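PDB 4ECO: uncharacterized protein from Bacteroides eggerthii DSM 20697, which is of unknown function but, as a leucine-rich repeat protein, probably binds other proteins through its repeat solenoid. Local coordinates for residues L533-R547 against I562-N576. Residues are numbered along the deposited sequence; the frame is centred on the assembly and turned at random.
Sequences LNSSTLKGFGIRNQR and ITLCPSLTQLQIGSN
Strands 540-542 and 570-572 run parallel, their short axes 4.9 Å apart, and F541 bonds both ways, its N to Q570 O and its O to Q572 N. Residues at equivalent repeat positions lie side by side, pointing the same way: F541 CD1 meets L571 CD1 at 4.0 Å on one face of the strands, L538 CD2 meets L568 CD1, and I543 CG2 touches I573 CG1. Apolar chains suit this buried core, where each packs on its counterpart one coil on. Such stacking is the leucine-rich repeat solenoid; N576 holds the asparagine-ladder position, taken by Q546 in the preceding coil. With CG anti to its carbonyl carbon (chi1 -75°), N576 serves both coils, ND2 donating to I573 O and, at 2.9 Å, to I543 O, while OD1 accepts from Q546 N at 2.9 Å. R547 suits its place because its coplanar NH1 and NH2 can both reach S575 O, each at 3.0 Å; NH1 also donates to Q546 O. S575 OG is hydrogen-bonded to D596 OD2, and weakly to R547 NH2. With an alanine here instead of R547, S575 O loses both donors, and this end of the coils would probably be held less firmly. Far along, serine's short hydroxyl lets S567 OG donate to S536 O at 2.7 Å.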
loop_
_atom_site.group_PDB
_atom_site.type_symbol
_atom_site.label_atom_id
_atom_site.label_comp_id
_atom_site.label_asym_id
_atom_site.label_seq_id
_atom_site.Cartn_x
_atom_site.Cartn_y
_atom_site.Cartn_z
ATOM N N LEU A 533 -0.427 7.428 34.895
ATOM C CA LEU A 533 0.888 7.474 35.562
ATOM C C LEU A 533 1.072 6.333 36.578
ATOM O O LEU A 533 2.178 6.149 37.068
ATOM C CB LEU A 533 1.122 8.831 36.259
ATOM C CG LEU A 533 0.957 10.051 35.367
ATOM C CD1 LEU A 533 1.096 11.331 36.168
ATOM C CD2 LEU A 533 1.899 10.003 34.183
ATOM N N ASN A 534 0.014 5.540 36.844
ATOM C CA ASN A 534 0.004 4.401 37.785
ATOM C C ASN A 534 0.811 3.209 37.233
ATOM O O ASN A 534 1.248 2.347 37.990
ATOM C CB ASN A 534 -1.450 3.972 38.061
ATOM C CG ASN A 534 -1.634 3.047 39.240
ATOM O OD1 ASN A 534 -2.240 1.971 39.134
ATOM N ND2 ASN A 534 -1.133 3.453 40.397
ATOM N N SER A 535 1.016 3.173 35.919
ATOM C CA SER A 535 1.771 2.136 35.237
ATOM C C SER A 535 3.258 2.169 35.629
ATOM O O SER A 535 3.880 3.248 35.699
ATOM C CB SER A 535 1.626 2.304 33.730
ATOM O OG SER A 535 2.539 1.466 33.044
ATOM N N SER A 536 3.823 0.971 35.860
ATOM C CA SER A 536 5.237 0.819 36.161
ATOM C C SER A 536 6.050 0.694 34.867
ATOM O O SER A 536 7.272 0.744 34.921
ATOM C CB SER A 536 5.458 -0.403 37.042
ATOM O OG SER A 536 5.291 -1.604 36.308
ATOM N N THR A 537 5.371 0.527 33.707
ATOM C CA THR A 537 5.990 0.317 32.383
ATOM C C THR A 537 5.992 1.569 31.484
ATOM O O THR A 537 6.743 1.595 30.503
ATOM C CB THR A 537 5.264 -0.809 31.636
ATOM O OG1 THR A 537 3.871 -0.529 31.656
ATOM C CG2 THR A 537 5.497 -2.161 32.252
ATOM N N LEU A 538 5.172 2.595 31.824
ATOM C CA LEU A 538 5.014 3.849 31.071
ATOM C C LEU A 538 6.342 4.515 30.826
ATOM O O LEU A 538 7.040 4.840 31.776
ATOM C CB LEU A 538 4.076 4.821 31.812
ATOM C CG LEU A 538 3.761 6.121 31.113
ATOM C CD1 LEU A 538 2.768 5.914 29.971
ATOM C CD2 LEU A 538 3.217 7.104 32.081
ATOM N N LYS A 539 6.675 4.707 29.536
ATOM C CA LYS A 539 7.903 5.310 29.040
ATOM C C LYS A 539 7.701 6.764 28.586
ATOM O O LYS A 539 8.615 7.573 28.750
ATOM C CB LYS A 539 8.454 4.484 27.870
ATOM C CG LYS A 539 9.787 3.796 28.148
ATOM C CD LYS A 539 10.410 3.257 26.862
ATOM C CE LYS A 539 9.836 1.922 26.459
ATOM N NZ LYS A 539 10.039 1.641 25.016
ATOM N N GLY A 540 6.541 7.076 28.006
ATOM C CA GLY A 540 6.257 8.424 27.517
ATOM C C GLY A 540 4.856 8.955 27.747
ATOM O O GLY A 540 3.872 8.228 27.595
ATOM N N PHE A 541 4.770 10.255 28.061
ATOM C CA PHE A 541 3.534 10.978 28.343
ATOM C C PHE A 541 3.539 12.340 27.652
ATOM O O PHE A 541 4.500 13.102 27.804
ATOM C CB PHE A 541 3.364 11.158 29.871
ATOM C CG PHE A 541 1.966 11.500 30.306
ATOM C CD1 PHE A 541 1.520 12.819 30.298
ATOM C CD2 PHE A 541 1.084 10.504 30.706
ATOM C CE1 PHE A 541 0.205 13.135 30.679
ATOM C CE2 PHE A 541 -0.229 10.816 31.094
ATOM C CZ PHE A 541 -0.657 12.132 31.094
ATOM N N GLY A 542 2.472 12.626 26.910
ATOM C CA GLY A 542 2.291 13.877 26.187
ATOM C C GLY A 542 1.014 14.571 26.611
ATOM O O GLY A 542 -0.056 13.944 26.637
ATOM N N ILE A 543 1.129 15.855 26.994
ATOM C CA ILE A 543 -0.008 16.647 27.444
ATOM C C ILE A 543 0.236 18.113 27.011
ATOM O O ILE A 543 -0.168 19.056 27.687
ATOM C CB ILE A 543 -0.309 16.455 28.980
ATOM C CG1 ILE A 543 -1.730 16.923 29.395
ATOM C CG2 ILE A 543 0.820 16.900 29.958
ATOM C CD1 ILE A 543 -2.585 15.841 29.787
ATOM N N ARG A 544 0.878 18.278 25.843
ATOM C CA ARG A 544 1.153 19.576 25.232
ATOM C C ARG A 544 -0.137 20.296 24.803
ATOM O O ARG A 544 -1.162 19.647 24.572
ATOM C CB ARG A 544 2.051 19.393 24.007
ATOM C CG ARG A 544 3.556 19.415 24.265
ATOM C CD ARG A 544 4.354 19.474 22.957
ATOM N NE ARG A 544 3.855 20.532 22.070
ATOM C CZ ARG A 544 4.296 21.783 22.050
ATOM N NH1 ARG A 544 5.298 22.154 22.834
ATOM N NH2 ARG A 544 3.750 22.668 21.235
ATOM N N ASN A 545 -0.049 21.645 24.670
ATOM C CA ASN A 545 -1.073 22.583 24.169
ATOM C C ASN A 545 -2.519 22.281 24.637
ATOM O O ASN A 545 -3.426 22.131 23.814
ATOM C CB ASN A 545 -1.055 22.630 22.631
ATOM C CG ASN A 545 0.230 23.132 22.031
ATOM O OD1 ASN A 545 1.233 22.427 21.977
ATOM N ND2 ASN A 545 0.225 24.356 21.551
ATOM N N GLN A 546 -2.763 22.277 25.951
ATOM C CA GLN A 546 -4.130 22.081 26.462
ATOM C C GLN A 546 -4.906 23.406 26.358
ATOM O O GLN A 546 -4.468 24.427 26.888
ATOM C CB GLN A 546 -4.148 21.548 27.907
ATOM C CG GLN A 546 -3.455 20.209 28.092
ATOM C CD GLN A 546 -4.035 19.122 27.246
ATOM O OE1 GLN A 546 -5.140 18.654 27.479
ATOM N NE2 GLN A 546 -3.278 18.674 26.272
ATOM N N ARG A 547 -6.025 23.393 25.632
ATOM C CA ARG A 547 -6.849 24.585 25.383
ATOM C C ARG A 547 -8.352 24.311 25.502
ATOM O O ARG A 547 -8.789 23.193 25.209
ATOM C CB ARG A 547 -6.593 25.154 23.969
ATOM C CG ARG A 547 -5.170 25.594 23.638
ATOM C CD ARG A 547 -4.681 26.850 24.340
ATOM N NE ARG A 547 -3.292 27.091 23.965
ATOM C CZ ARG A 547 -2.255 26.494 24.538
ATOM N NH1 ARG A 547 -2.438 25.676 25.567
ATOM N NH2 ARG A 547 -1.023 26.736 24.111
ATOM N N ILE A 562 5.246 12.580 39.316
ATOM C CA ILE A 562 5.631 11.999 38.022
ATOM C C ILE A 562 7.123 11.544 38.028
ATOM O O ILE A 562 7.453 10.582 37.328
ATOM C CB ILE A 562 5.324 12.939 36.829
ATOM C CG1 ILE A 562 5.282 12.149 35.501
ATOM C CG2 ILE A 562 6.245 14.177 36.773
ATOM C CD1 ILE A 562 4.399 12.774 34.355
ATOM N N THR A 563 7.997 12.161 38.854
ATOM C CA THR A 563 9.411 11.739 38.905
ATOM C C THR A 563 9.532 10.341 39.531
ATOM O O THR A 563 10.586 9.713 39.415
ATOM C CB THR A 563 10.287 12.747 39.645
ATOM O OG1 THR A 563 9.905 12.812 41.018
ATOM C CG2 THR A 563 10.281 14.124 38.987
ATOM N N LEU A 564 8.433 9.841 40.135
ATOM C CA LEU A 564 8.387 8.516 40.734
ATOM C C LEU A 564 7.905 7.442 39.718
ATOM O O LEU A 564 7.773 6.284 40.098
ATOM C CB LEU A 564 7.511 8.515 41.993
ATOM C CG LEU A 564 7.967 9.430 43.152
ATOM C CD1 LEU A 564 7.148 9.182 44.368
ATOM C CD2 LEU A 564 9.410 9.204 43.538
ATOM N N CYS A 565 7.674 7.806 38.432
ATOM C CA CYS A 565 7.313 6.826 37.394
ATOM C C CYS A 565 8.603 6.078 37.035
ATOM O O CYS A 565 9.570 6.690 36.544
ATOM C CB CYS A 565 6.653 7.485 36.186
ATOM S SG CYS A 565 5.048 8.255 36.550
ATOM N N PRO A 566 8.688 4.791 37.434
ATOM C CA PRO A 566 9.968 4.070 37.312
ATOM C C PRO A 566 10.507 3.976 35.891
ATOM O O PRO A 566 11.720 4.084 35.709
ATOM C CB PRO A 566 9.650 2.671 37.866
ATOM C CG PRO A 566 8.155 2.567 37.858
ATOM C CD PRO A 566 7.654 3.951 38.078
ATOM N N SER A 567 9.628 3.838 34.888
ATOM C CA SER A 567 10.073 3.679 33.509
ATOM C C SER A 567 10.001 4.955 32.688
ATOM O O SER A 567 10.509 4.933 31.563
ATOM C CB SER A 567 9.235 2.611 32.819
ATOM O OG SER A 567 9.396 1.349 33.439
ATOM N N LEU A 568 9.377 6.042 33.193
ATOM C CA LEU A 568 9.179 7.260 32.392
ATOM C C LEU A 568 10.489 7.938 32.025
ATOM O O LEU A 568 11.261 8.282 32.915
ATOM C CB LEU A 568 8.262 8.261 33.108
ATOM C CG LEU A 568 7.752 9.413 32.260
ATOM C CD1 LEU A 568 6.462 9.065 31.579
ATOM C CD2 LEU A 568 7.583 10.635 33.090
ATOM N N THR A 569 10.733 8.127 30.705
ATOM C CA THR A 569 11.951 8.780 30.205
ATOM C C THR A 569 11.620 10.012 29.331
ATOM O O THR A 569 12.509 10.830 29.091
ATOM C CB THR A 569 12.875 7.817 29.456
ATOM O OG1 THR A 569 12.232 7.279 28.310
ATOM C CG2 THR A 569 13.428 6.720 30.345
ATOM N N GLN A 570 10.354 10.208 28.957
ATOM C CA GLN A 570 10.001 11.363 28.153
ATOM C C GLN A 570 8.665 11.964 28.602
ATOM O O GLN A 570 7.634 11.281 28.590
ATOM C CB GLN A 570 9.960 10.979 26.654
ATOM C CG GLN A 570 9.607 12.140 25.717
ATOM C CD GLN A 570 9.849 11.884 24.255
ATOM O OE1 GLN A 570 9.403 12.653 23.412
ATOM N NE2 GLN A 570 10.550 10.808 23.910
ATOM N N LEU A 571 8.687 13.263 28.949
ATOM C CA LEU A 571 7.510 14.022 29.342
ATOM C C LEU A 571 7.403 15.276 28.519
ATOM O O LEU A 571 8.289 16.125 28.561
ATOM C CB LEU A 571 7.497 14.372 30.838
ATOM C CG LEU A 571 6.380 15.328 31.291
ATOM C CD1 LEU A 571 4.980 14.703 31.139
ATOM C CD2 LEU A 571 6.615 15.799 32.703
ATOM N N GLN A 572 6.276 15.416 27.818
ATOM C CA GLN A 572 5.978 16.588 27.013
ATOM C C GLN A 572 4.830 17.333 27.640
ATOM O O GLN A 572 3.711 16.835 27.619
ATOM C CB GLN A 572 5.652 16.182 25.582
ATOM C CG GLN A 572 6.771 15.466 24.853
ATOM C CD GLN A 572 6.379 15.206 23.415
ATOM O OE1 GLN A 572 5.255 15.482 22.984
ATOM N NE2 GLN A 572 7.299 14.655 22.640
ATOM N N ILE A 573 5.104 18.507 28.231
ATOM C CA ILE A 573 4.091 19.332 28.916
ATOM C C ILE A 573 4.195 20.807 28.436
ATOM O O ILE A 573 3.640 21.710 29.055
ATOM C CB ILE A 573 4.256 19.174 30.463
ATOM C CG1 ILE A 573 3.001 19.619 31.234
ATOM C CG2 ILE A 573 5.583 19.749 31.016
ATOM C CD1 ILE A 573 2.882 19.055 32.644
ATOM N N GLY A 574 4.863 21.017 27.311
ATOM C CA GLY A 574 5.031 22.339 26.736
ATOM C C GLY A 574 3.757 22.992 26.240
ATOM O O GLY A 574 2.756 22.314 25.985
ATOM N N SER A 575 3.804 24.338 26.090
ATOM C CA SER A 575 2.744 25.217 25.591
ATOM C C SER A 575 1.470 25.050 26.437
ATOM O O SER A 575 0.387 24.782 25.925
ATOM C CB SER A 575 2.483 24.974 24.106
ATOM O OG SER A 575 1.759 26.046 23.529
ATOM N N ASN A 576 1.629 25.200 27.746
ATOM C CA ASN A 576 0.542 25.154 28.723
ATOM C C ASN A 576 0.701 26.379 29.624
ATOM O O ASN A 576 1.310 27.370 29.198
ATOM C CB ASN A 576 0.546 23.818 29.520
ATOM C CG ASN A 576 0.035 22.620 28.759
ATOM O OD1 ASN A 576 -1.114 22.555 28.344
ATOM N ND2 ASN A 576 0.853 21.602 28.626
HETATM O O HOH W 1 6.758 4.501 34.550
HETATM O O HOH W 2 -2.630 24.655 28.862
#